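Local structure of Glyoxalase/bleomycin resistance protein/dioxygenase (Catenulispora acidiphila, 4N04) at residues N7-F17 with R49-A60; A22-A30 with G78-A86. The protein belongs to the glyoxalase/bleomycin resistance/dioxygenase (VOC) superfamily and may have dioxygenase activity, though its substrate is not established. The protein carries 1 engineered substitution. All blocks are in the same frame, centred on the assembly; numbering follows the deposited sequence.

Contact 1 (N7-F17 with R49-A60)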
loop_
_atom_site.group_PDB
_atom_site.type_symbol
_atom_site.label_atom_id
_atom_site.label_comp_id
_atom_site.label_asym_id
_atom_site.label_seq_id
_atom_site.Cartn_x
_atom_site.Cartn_y
_atom_site.Cartn_z
ATOM N N ASN A 7 6.736 16.787 3.692
ATOM C CA ASN A 7 6.141 15.770 2.836
ATOM C C ASN A 7 6.839 14.425 3.043
ATOM O O ASN A 7 8.023 14.253 2.717
ATOM C CB ASN A 7 6.214 16.167 1.363
ATOM C CG ASN A 7 5.229 17.267 1.003
ATOM O OD1 ASN A 7 4.191 17.420 1.637
ATOM N ND2 ASN A 7 5.556 18.038 -0.022
ATOM N N LEU A 8 6.092 13.475 3.591
ATOM C CA LEU A 8 6.608 12.151 3.834
ATOM C C LEU A 8 6.289 11.223 2.662
ATOM O O LEU A 8 5.125 10.890 2.414
ATOM C CB LEU A 8 6.035 11.608 5.141
ATOM C CG LEU A 8 6.367 10.165 5.528
ATOM C CD1 LEU A 8 7.861 9.987 5.671
ATOM C CD2 LEU A 8 5.620 9.777 6.809
ATOM N N PHE A 9 7.340 10.828 1.945
ATOM C CA PHE A 9 7.276 9.802 0.907
ATOM C C PHE A 9 7.697 8.434 1.454
ATOM O O PHE A 9 8.888 8.178 1.667
ATOM C CB PHE A 9 8.203 10.174 -0.249
ATOM C CG PHE A 9 7.707 11.329 -1.099
ATOM C CD1 PHE A 9 7.063 11.088 -2.311
ATOM C CD2 PHE A 9 7.897 12.646 -0.691
ATOM C CE1 PHE A 9 6.615 12.143 -3.109
ATOM C CE2 PHE A 9 7.457 13.696 -1.475
ATOM C CZ PHE A 9 6.810 13.445 -2.688
ATOM N N ALA A 10 6.721 7.567 1.706
ATOM C CA ALA A 10 7.004 6.204 2.140
ATOM C C ALA A 10 7.310 5.345 0.914
ATOM O O ALA A 10 6.453 5.188 0.041
ATOM C CB ALA A 10 5.826 5.629 2.933
ATOM N N GLY A 11 8.528 4.805 0.843
ATOM C CA GLY A 11 8.966 4.058 -0.328
ATOM C C GLY A 11 8.919 2.537 -0.241
ATOM O O GLY A 11 9.060 1.939 0.827
ATOM N N VAL A 12 8.716 1.897 -1.384
ATOM C CA VAL A 12 8.748 0.449 -1.461
ATOM C C VAL A 12 9.591 0.049 -2.658
ATOM O O VAL A 12 9.307 0.439 -3.779
ATOM C CB VAL A 12 7.326 -0.157 -1.619
ATOM C CG1 VAL A 12 7.413 -1.673 -1.735
ATOM C CG2 VAL A 12 6.416 0.247 -0.445
ATOM N N ALA A 13 10.648 -0.716 -2.432
ATOM C CA ALA A 13 11.401 -1.253 -3.550
ATOM C C ALA A 13 10.655 -2.452 -4.135
ATOM O O ALA A 13 10.199 -3.334 -3.388
ATOM C CB ALA A 13 12.809 -1.657 -3.106
ATOM N N VAL A 14 10.539 -2.506 -5.458
ATOM C CA VAL A 14 9.893 -3.651 -6.102
ATOM C C VAL A 14 10.774 -4.360 -7.152
ATOM O O VAL A 14 11.778 -3.812 -7.624
ATOM C CB VAL A 14 8.531 -3.261 -6.731
ATOM C CG1 VAL A 14 7.651 -2.526 -5.704
ATOM C CG2 VAL A 14 8.742 -2.416 -7.976
ATOM N N GLY A 15 10.385 -5.587 -7.486
ATOM C CA GLY A 15 11.069 -6.368 -8.506
ATOM C C GLY A 15 10.599 -6.021 -9.910
ATOM O O GLY A 15 11.209 -5.208 -10.591
ATOM N N ASP A 16 9.515 -6.637 -10.399
ATOM C CA ASP A 16 8.914 -6.246 -11.669
ATOM C C ASP A 16 8.019 -5.030 -11.471
ATOM O O ASP A 16 7.041 -5.095 -10.729
ATOM C CB ASP A 16 8.120 -7.404 -12.278
ATOM C CG ASP A 16 7.130 -6.945 -13.347
ATOM O OD1 ASP A 16 7.371 -5.934 -14.051
ATOM O OD2 ASP A 16 6.089 -7.607 -13.489
ATOM N N PHE A 17 8.339 -3.930 -12.147
ATOM C CA PHE A 17 7.569 -2.707 -11.968
ATOM C C PHE A 17 6.100 -2.868 -12.380
ATOM O O PHE A 17 5.199 -2.507 -11.620
ATOM C CB PHE A 17 8.217 -1.544 -12.703
ATOM C CG PHE A 17 7.492 -0.244 -12.527
ATOM C CD1 PHE A 17 7.671 0.517 -11.382
ATOM C CD2 PHE A 17 6.628 0.224 -13.504
ATOM C CE1 PHE A 17 7.004 1.727 -11.219
ATOM C CE2 PHE A 17 5.961 1.433 -13.346
ATOM C CZ PHE A 17 6.151 2.184 -12.200
ATOM N N ARG A 49 1.342 13.073 2.696
ATOM C CA ARG A 49 1.477 11.638 2.921
ATOM C C ARG A 49 1.416 10.907 1.597
ATOM O O ARG A 49 0.334 10.730 1.031
ATOM C CB ARG A 49 0.357 11.117 3.813
ATOM C CG ARG A 49 0.508 11.435 5.277
ATOM C CD ARG A 49 0.008 12.796 5.608
ATOM N NE ARG A 49 -1.426 12.930 5.415
ATOM C CZ ARG A 49 -2.227 13.510 6.299
ATOM N NH1 ARG A 49 -1.726 13.986 7.430
ATOM N NH2 ARG A 49 -3.519 13.603 6.060
ATOM N N LEU A 50 2.569 10.477 1.106
ATOM C CA LEU A 50 2.630 9.855 -0.208
ATOM C C LEU A 50 3.307 8.503 -0.127
ATOM O O LEU A 50 4.115 8.255 0.762
ATOM C CB LEU A 50 3.372 10.750 -1.204
ATOM C CG LEU A 50 2.894 12.204 -1.290
ATOM C CD1 LEU A 50 3.656 13.091 -0.317
ATOM C CD2 LEU A 50 3.019 12.737 -2.703
ATOM N N LEU A 51 2.961 7.633 -1.063
ATOM C CA LEU A 51 3.553 6.314 -1.155
ATOM C C LEU A 51 4.157 6.190 -2.539
ATOM O O LEU A 51 3.520 6.562 -3.529
ATOM C CB LEU A 51 2.475 5.248 -0.972
ATOM C CG LEU A 51 2.858 3.795 -1.283
ATOM C CD1 LEU A 51 3.825 3.259 -0.238
ATOM C CD2 LEU A 51 1.614 2.909 -1.375
ATOM N N TYR A 52 5.382 5.679 -2.625
ATOM C CA TYR A 52 5.970 5.421 -3.932
ATOM C C TYR A 52 6.622 4.048 -4.078
ATOM O O TYR A 52 7.176 3.501 -3.125
ATOM C CB TYR A 52 6.941 6.539 -4.343
ATOM C CG TYR A 52 8.259 6.559 -3.607
ATOM C CD1 TYR A 52 9.393 5.962 -4.154
ATOM C CD2 TYR A 52 8.380 7.187 -2.372
ATOM C CE1 TYR A 52 10.613 5.986 -3.484
ATOM C CE2 TYR A 52 9.598 7.224 -1.699
ATOM C CZ TYR A 52 10.708 6.621 -2.254
ATOM O OH TYR A 52 11.912 6.647 -1.578
ATOM N N ILE A 53 6.536 3.498 -5.284
ATOM C CA ILE A 53 7.244 2.276 -5.631
ATOM C C ILE A 53 8.339 2.586 -6.649
ATOM O O ILE A 53 8.195 3.465 -7.499
ATOM C CB ILE A 53 6.292 1.211 -6.199
ATOM C CG1 ILE A 53 5.651 1.717 -7.498
ATOM C CG2 ILE A 53 5.223 0.862 -5.184
ATOM C CD1 ILE A 53 4.705 0.725 -8.155
ATOM N N VAL A 54 9.447 1.865 -6.561
ATOM C CA VAL A 54 10.528 2.046 -7.515
ATOM C C VAL A 54 11.134 0.683 -7.787
ATOM O O VAL A 54 11.199 -0.152 -6.895
ATOM C CB VAL A 54 11.604 3.014 -6.976
ATOM C CG1 VAL A 54 12.062 2.588 -5.594
ATOM C CG2 VAL A 54 12.789 3.110 -7.944
ATOM N N GLU A 55 11.554 0.436 -9.021
ATOM C CA GLU A 55 12.185 -0.830 -9.338
ATOM C C GLU A 55 13.626 -0.861 -8.801
ATOM O O GLU A 55 14.513 -0.221 -9.348
ATOM C CB GLU A 55 12.128 -1.084 -10.843
ATOM C CG GLU A 55 12.536 -2.491 -11.251
ATOM C CD GLU A 55 12.205 -2.828 -12.709
ATOM O OE1 GLU A 55 13.138 -3.195 -13.449
ATOM O OE2 GLU A 55 11.021 -2.747 -13.117
ATOM N N ARG A 56 13.834 -1.562 -7.689
ATOM C CA ARG A 56 15.175 -1.837 -7.173
ATOM C C ARG A 56 15.117 -3.270 -6.668
ATOM O O ARG A 56 14.900 -3.507 -5.473
ATOM C CB ARG A 56 15.568 -0.899 -6.016
ATOM C CG ARG A 56 15.113 0.538 -6.165
ATOM C CD ARG A 56 16.268 1.509 -6.254
ATOM N NE ARG A 56 16.930 1.792 -4.975
ATOM C CZ ARG A 56 18.178 1.428 -4.700
ATOM N NH1 ARG A 56 18.733 1.725 -3.536
ATOM N NH2 ARG A 56 18.878 0.761 -5.608
ATOM N N PRO A 57 15.260 -4.234 -7.587
ATOM C CA PRO A 57 14.999 -5.632 -7.241
ATOM C C PRO A 57 15.865 -6.154 -6.103
ATOM O O PRO A 57 15.423 -7.051 -5.394
ATOM C CB PRO A 57 15.268 -6.386 -8.555
ATOM C CG PRO A 57 15.864 -5.395 -9.480
ATOM C CD PRO A 57 15.426 -4.054 -9.038
ATOM N N GLU A 58 17.054 -5.595 -5.905
ATOM C CA GLU A 58 17.910 -6.076 -4.826
ATOM C C GLU A 58 17.341 -5.761 -3.443
ATOM O O GLU A 58 17.796 -6.324 -2.455
ATOM C CB GLU A 58 19.358 -5.564 -4.956
ATOM C CG GLU A 58 19.526 -4.068 -4.757
ATOM C CD GLU A 58 19.082 -3.238 -5.979
ATOM O OE1 GLU A 58 18.688 -3.815 -7.023
ATOM O OE2 GLU A 58 19.139 -1.991 -5.895
ATOM N N HIS A 59 16.348 -4.881 -3.368
ATOM C CA HIS A 59 15.747 -4.545 -2.077
ATOM C C HIS A 59 14.285 -4.907 -1.974
ATOM O O HIS A 59 13.641 -4.567 -0.988
ATOM C CB HIS A 59 15.895 -3.056 -1.767
ATOM C CG HIS A 59 17.315 -2.615 -1.664
ATOM N ND1 HIS A 59 18.167 -3.091 -0.690
ATOM C CD2 HIS A 59 18.039 -1.762 -2.424
ATOM C CE1 HIS A 59 19.355 -2.537 -0.846
ATOM N NE2 HIS A 59 19.308 -1.734 -1.894
ATOM N N ALA A 60 13.764 -5.593 -2.984
ATOM C CA ALA A 60 12.321 -5.808 -3.090
ATOM C C ALA A 60 11.817 -6.798 -2.042
ATOM O O ALA A 60 12.539 -7.714 -1.659
ATOM C CB ALA A 60 11.960 -6.274 -4.488
HETATM O O HOH W 1 11.332 -3.507 -0.264
#
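The parallel pair of strands 8-14 and 49-55 is an element of the VOC fold, with 8-14 the edge strand of its four-stranded sheet within the chain. L8 O takes L50 N at 2.9 Å, and the bonding alternates on to V14 N with V54 O at 2.8 Å. On the face carrying F9, L50 and Y52, L50 CD1 sits over the centre of the F9 ring, 4.0 Å from the centroid. The F9 and Y52 side chains cross at about a right angle, F9 CB meeting Y52 CE2 at 3.6 Å. With CG between its backbone N and carbonyl carbon (chi1 73°), Y52 lays its ring over G11, whose CA is 3.7 Å from the centroid in a CH-pi contact. On the same face A13 CB packs on H59 CB at 3.6 Å, in the 3-10 turn after strand 49-55. VOC-fold proteins are built from βαβββ units, and here the other face, bearing V12, V14, L51 and I53, packs on helix 17-28. V12 CG2 touches L51 CD1 at 4.0 Å, while F17, at the start of that helix, brings CE1 to I53 CG1. F17 N donates to E55 OE2 (3.1 Å, 137°) from above the carboxylate plane, tying the helix start to the strand end.

Contact 2 (A22-A30 with G78-A86)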
loop_
_atom_site.group_PDB
_atom_site.type_symbol
_atom_site.label_atom_id
_atom_site.label_comp_id
_atom_site.label_asym_id
_atom_site.label_seq_id
_atom_site.Cartn_x
_atom_site.Cartn_y
_atom_site.Cartn_z
ATOM N N ALA A 22 0.424 -2.605 -11.074
ATOM C CA ALA A 22 -0.912 -3.165 -11.187
ATOM C C ALA A 22 -1.487 -3.424 -9.796
ATOM O O ALA A 22 -2.591 -2.966 -9.461
ATOM C CB ALA A 22 -0.872 -4.446 -11.988
ATOM N N TRP A 23 -0.718 -4.145 -8.984
ATOM C CA TRP A 23 -1.145 -4.521 -7.646
ATOM C C TRP A 23 -1.437 -3.311 -6.763
ATOM O O TRP A 23 -2.499 -3.236 -6.152
ATOM C CB TRP A 23 -0.113 -5.432 -6.992
ATOM C CG TRP A 23 -0.577 -6.010 -5.701
ATOM C CD1 TRP A 23 -1.282 -7.164 -5.528
ATOM C CD2 TRP A 23 -0.373 -5.463 -4.392
ATOM N NE1 TRP A 23 -1.535 -7.367 -4.194
ATOM C CE2 TRP A 23 -0.983 -6.340 -3.475
ATOM C CE3 TRP A 23 0.263 -4.314 -3.907
ATOM C CZ2 TRP A 23 -0.974 -6.106 -2.102
ATOM C CZ3 TRP A 23 0.268 -4.085 -2.539
ATOM C CH2 TRP A 23 -0.350 -4.974 -1.658
ATOM N N TYR A 24 -0.521 -2.356 -6.695
ATOM C CA TYR A 24 -0.759 -1.181 -5.861
ATOM C C TYR A 24 -1.955 -0.362 -6.349
ATOM O O TYR A 24 -2.670 0.250 -5.552
ATOM C CB TYR A 24 0.506 -0.317 -5.736
ATOM C CG TYR A 24 1.515 -0.876 -4.748
ATOM C CD1 TYR A 24 1.488 -0.500 -3.406
ATOM C CD2 TYR A 24 2.467 -1.798 -5.153
ATOM C CE1 TYR A 24 2.395 -1.020 -2.492
ATOM C CE2 TYR A 24 3.365 -2.324 -4.274
ATOM C CZ TYR A 24 3.335 -1.937 -2.931
ATOM O OH TYR A 24 4.245 -2.467 -2.053
ATOM N N ARG A 25 -2.170 -0.359 -7.661
ATOM C CA ARG A 25 -3.330 0.307 -8.245
ATOM C C ARG A 25 -4.615 -0.316 -7.695
ATOM O O ARG A 25 -5.477 0.385 -7.144
ATOM C CB ARG A 25 -3.305 0.200 -9.770
ATOM C CG ARG A 25 -3.798 1.448 -10.481
ATOM C CD ARG A 25 -4.421 1.110 -11.830
ATOM N NE ARG A 25 -3.539 0.294 -12.658
ATOM C CZ ARG A 25 -2.617 0.796 -13.472
ATOM N NH1 ARG A 25 -2.457 2.112 -13.557
ATOM N NH2 ARG A 25 -1.851 -0.015 -14.200
ATOM N N SER A 26 -4.728 -1.635 -7.836
ATOM C CA SER A 26 -5.856 -2.372 -7.279
ATOM C C SER A 26 -6.052 -2.089 -5.792
ATOM O O SER A 26 -7.152 -1.763 -5.358
ATOM C CB SER A 26 -5.672 -3.870 -7.500
ATOM O OG SER A 26 -5.619 -4.183 -8.884
ATOM N N LEU A 27 -4.982 -2.204 -5.017
ATOM C CA LEU A 27 -5.083 -2.052 -3.581
ATOM C C LEU A 27 -5.595 -0.663 -3.216
ATOM O O LEU A 27 -6.555 -0.525 -2.452
ATOM C CB LEU A 27 -3.725 -2.323 -2.905
ATOM C CG LEU A 27 -3.633 -1.985 -1.415
ATOM C CD1 LEU A 27 -4.402 -3.012 -0.592
ATOM C CD2 LEU A 27 -2.197 -1.899 -0.953
ATOM N N LEU A 28 -4.955 0.366 -3.758
ATOM C CA LEU A 28 -5.287 1.734 -3.372
ATOM C C LEU A 28 -6.548 2.247 -4.106
ATOM O O LEU A 28 -7.200 3.191 -3.655
ATOM C CB LEU A 28 -4.091 2.661 -3.617
ATOM C CG LEU A 28 -2.749 2.354 -2.936
ATOM C CD1 LEU A 28 -1.614 3.132 -3.617
ATOM C CD2 LEU A 28 -2.785 2.662 -1.447
ATOM N N GLY A 29 -6.895 1.616 -5.224
ATOM C CA GLY A 29 -8.047 2.043 -5.992
ATOM C C GLY A 29 -7.875 3.428 -6.590
ATOM O O GLY A 29 -8.827 4.197 -6.724
ATOM N N ALA A 30 -6.640 3.754 -6.936
ATOM C CA ALA A 30 -6.350 5.009 -7.599
ATOM C C ALA A 30 -5.159 4.804 -8.498
ATOM O O ALA A 30 -4.413 3.840 -8.351
ATOM C CB ALA A 30 -6.073 6.108 -6.595
ATOM N N GLY A 78 -13.263 -2.502 -1.189
ATOM C CA GLY A 78 -12.788 -1.917 -2.433
ATOM C C GLY A 78 -11.623 -2.680 -3.036
ATOM O O GLY A 78 -11.581 -2.916 -4.242
ATOM N N ALA A 79 -10.672 -3.075 -2.195
ATOM C CA ALA A 79 -9.531 -3.860 -2.654
ATOM C C ALA A 79 -9.974 -5.255 -3.089
ATOM O O ALA A 79 -9.390 -5.841 -4.004
ATOM C CB ALA A 79 -8.451 -3.944 -1.561
ATOM N N SER A 80 -11.003 -5.779 -2.426
ATOM C CA SER A 80 -11.561 -7.089 -2.759
ATOM C C SER A 80 -12.192 -7.103 -4.144
ATOM O O SER A 80 -11.987 -8.036 -4.919
ATOM C CB SER A 80 -12.617 -7.495 -1.735
ATOM O OG SER A 80 -12.036 -7.739 -0.473
ATOM N N GLU A 81 -12.964 -6.069 -4.448
ATOM C CA GLU A 81 -13.668 -6.012 -5.722
ATOM C C GLU A 81 -12.676 -5.857 -6.870
ATOM O O GLU A 81 -12.951 -6.274 -7.998
ATOM C CB GLU A 81 -14.701 -4.875 -5.734
ATOM C CG GLU A 81 -14.118 -3.496 -6.021
ATOM C CD GLU A 81 -15.156 -2.387 -5.989
ATOM O OE1 GLU A 81 -16.171 -2.543 -5.274
ATOM O OE2 GLU A 81 -14.951 -1.359 -6.680
ATOM N N ARG A 82 -11.518 -5.268 -6.574
ATOM C CA ARG A 82 -10.496 -5.044 -7.590
ATOM C C ARG A 82 -9.468 -6.160 -7.544
ATOM O O ARG A 82 -8.390 -6.057 -8.126
ATOM C CB ARG A 82 -9.845 -3.672 -7.426
ATOM C CG ARG A 82 -10.852 -2.544 -7.401
ATOM C CD ARG A 82 -10.188 -1.191 -7.357
ATOM N NE ARG A 82 -9.545 -0.945 -6.072
ATOM C CZ ARG A 82 -10.140 -0.376 -5.028
ATOM N NH1 ARG A 82 -11.406 0.010 -5.111
ATOM N NH2 ARG A 82 -9.466 -0.188 -3.900
ATOM N N GLY A 83 -9.811 -7.220 -6.821
ATOM C CA GLY A 83 -9.092 -8.474 -6.907
ATOM C C GLY A 83 -7.920 -8.721 -5.975
ATOM O O GLY A 83 -7.185 -9.681 -6.192
ATOM N N VAL A 84 -7.730 -7.886 -4.952
ATOM C CA VAL A 84 -6.660 -8.140 -3.979
ATOM C C VAL A 84 -7.173 -8.392 -2.555
ATOM O O VAL A 84 -7.950 -7.608 -2.002
ATOM C CB VAL A 84 -5.526 -7.059 -4.005
ATOM C CG1 VAL A 84 -5.059 -6.806 -5.429
ATOM C CG2 VAL A 84 -5.958 -5.756 -3.354
ATOM N N GLU A 85 -6.742 -9.508 -1.973
ATOM C CA GLU A 85 -7.177 -9.888 -0.629
ATOM C C GLU A 85 -6.056 -9.710 0.386
ATOM O O GLU A 85 -4.880 -9.723 0.033
ATOM C CB GLU A 85 -7.673 -11.336 -0.608
ATOM C CG GLU A 85 -8.851 -11.597 -1.530
ATOM C CD GLU A 85 -10.111 -10.867 -1.089
ATOM O OE1 GLU A 85 -10.446 -10.942 0.116
ATOM O OE2 GLU A 85 -10.758 -10.215 -1.941
ATOM N N ALA A 86 -6.426 -9.537 1.648
ATOM C CA ALA A 86 -5.440 -9.400 2.706
ATOM C C ALA A 86 -4.730 -10.725 2.976
ATOM O O ALA A 86 -5.306 -11.792 2.796
ATOM C CB ALA A 86 -6.092 -8.879 3.981
#
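R82 carries the polar side of this contact, reaching from the end of helix 72-81 to the C-terminal end of helix 17-28; the two meet in this VOC-family protein, whose fold pairs βαβββ units. Its NE donates to S26 O at 2.6 Å and 164°, in the carbonyl plane on a lone pair. NH2 adds a weak bond to the same oxygen and another to L27 O at 3.3 Å, approaching that carbonyl from above its plane. Both oxygens lie near the guanidinium plane, and the positive charge would probably be favoured beside carbonyls at a helix C-terminus. One face of the group is covered by G29 CA, 3.3 Å from R82 CZ, and the opposite face by G78 O. The chain is extended at chi2 and bent at chi3 (-70°), which brings the guanidinium to the carbonyls.

Beside this polar patch V84 forms the apolar half, each methyl with its own neighbours: CG1 meets S26 CB at 3.6 Å and, obliquely, CD1 and NE1 of W23, whereas CG2 rests on L27 CA at 3.8 Å. Y101 of strand 97-102 packs against W23, L27 and A79. What positions V84 is a Schellman motif with G83 as C-prime residue, which ends helix 72-81: G83 N bonds S80 O, and V84 N bonds A79 O at 2.8 Å.

Contacts 1 and 2 have centres about 17 Å apart and interleave along the chain, in the order 7-17, 22-30, 49-60, 78-86. Contact 1 is centred on two neighbouring strands of the four-stranded sheet 8-14/49-55/40-46/34-37; contact 2 sets helix 17-28 against the end of helix 72-81. Helix 17-28, which follows strand 8-14 directly, is their shared element. Its Y24 reaches back to contact 1, with Y24 OH packed 3.3 Å from V12 CG1 and Y24 CE2 against I53 CG2, while L28 CD1 meets L51 CD2. One helix thus packs on the strands of contact 1 and on the 78-86 turn, consistent with the paired βαβββ units of the VOC fold.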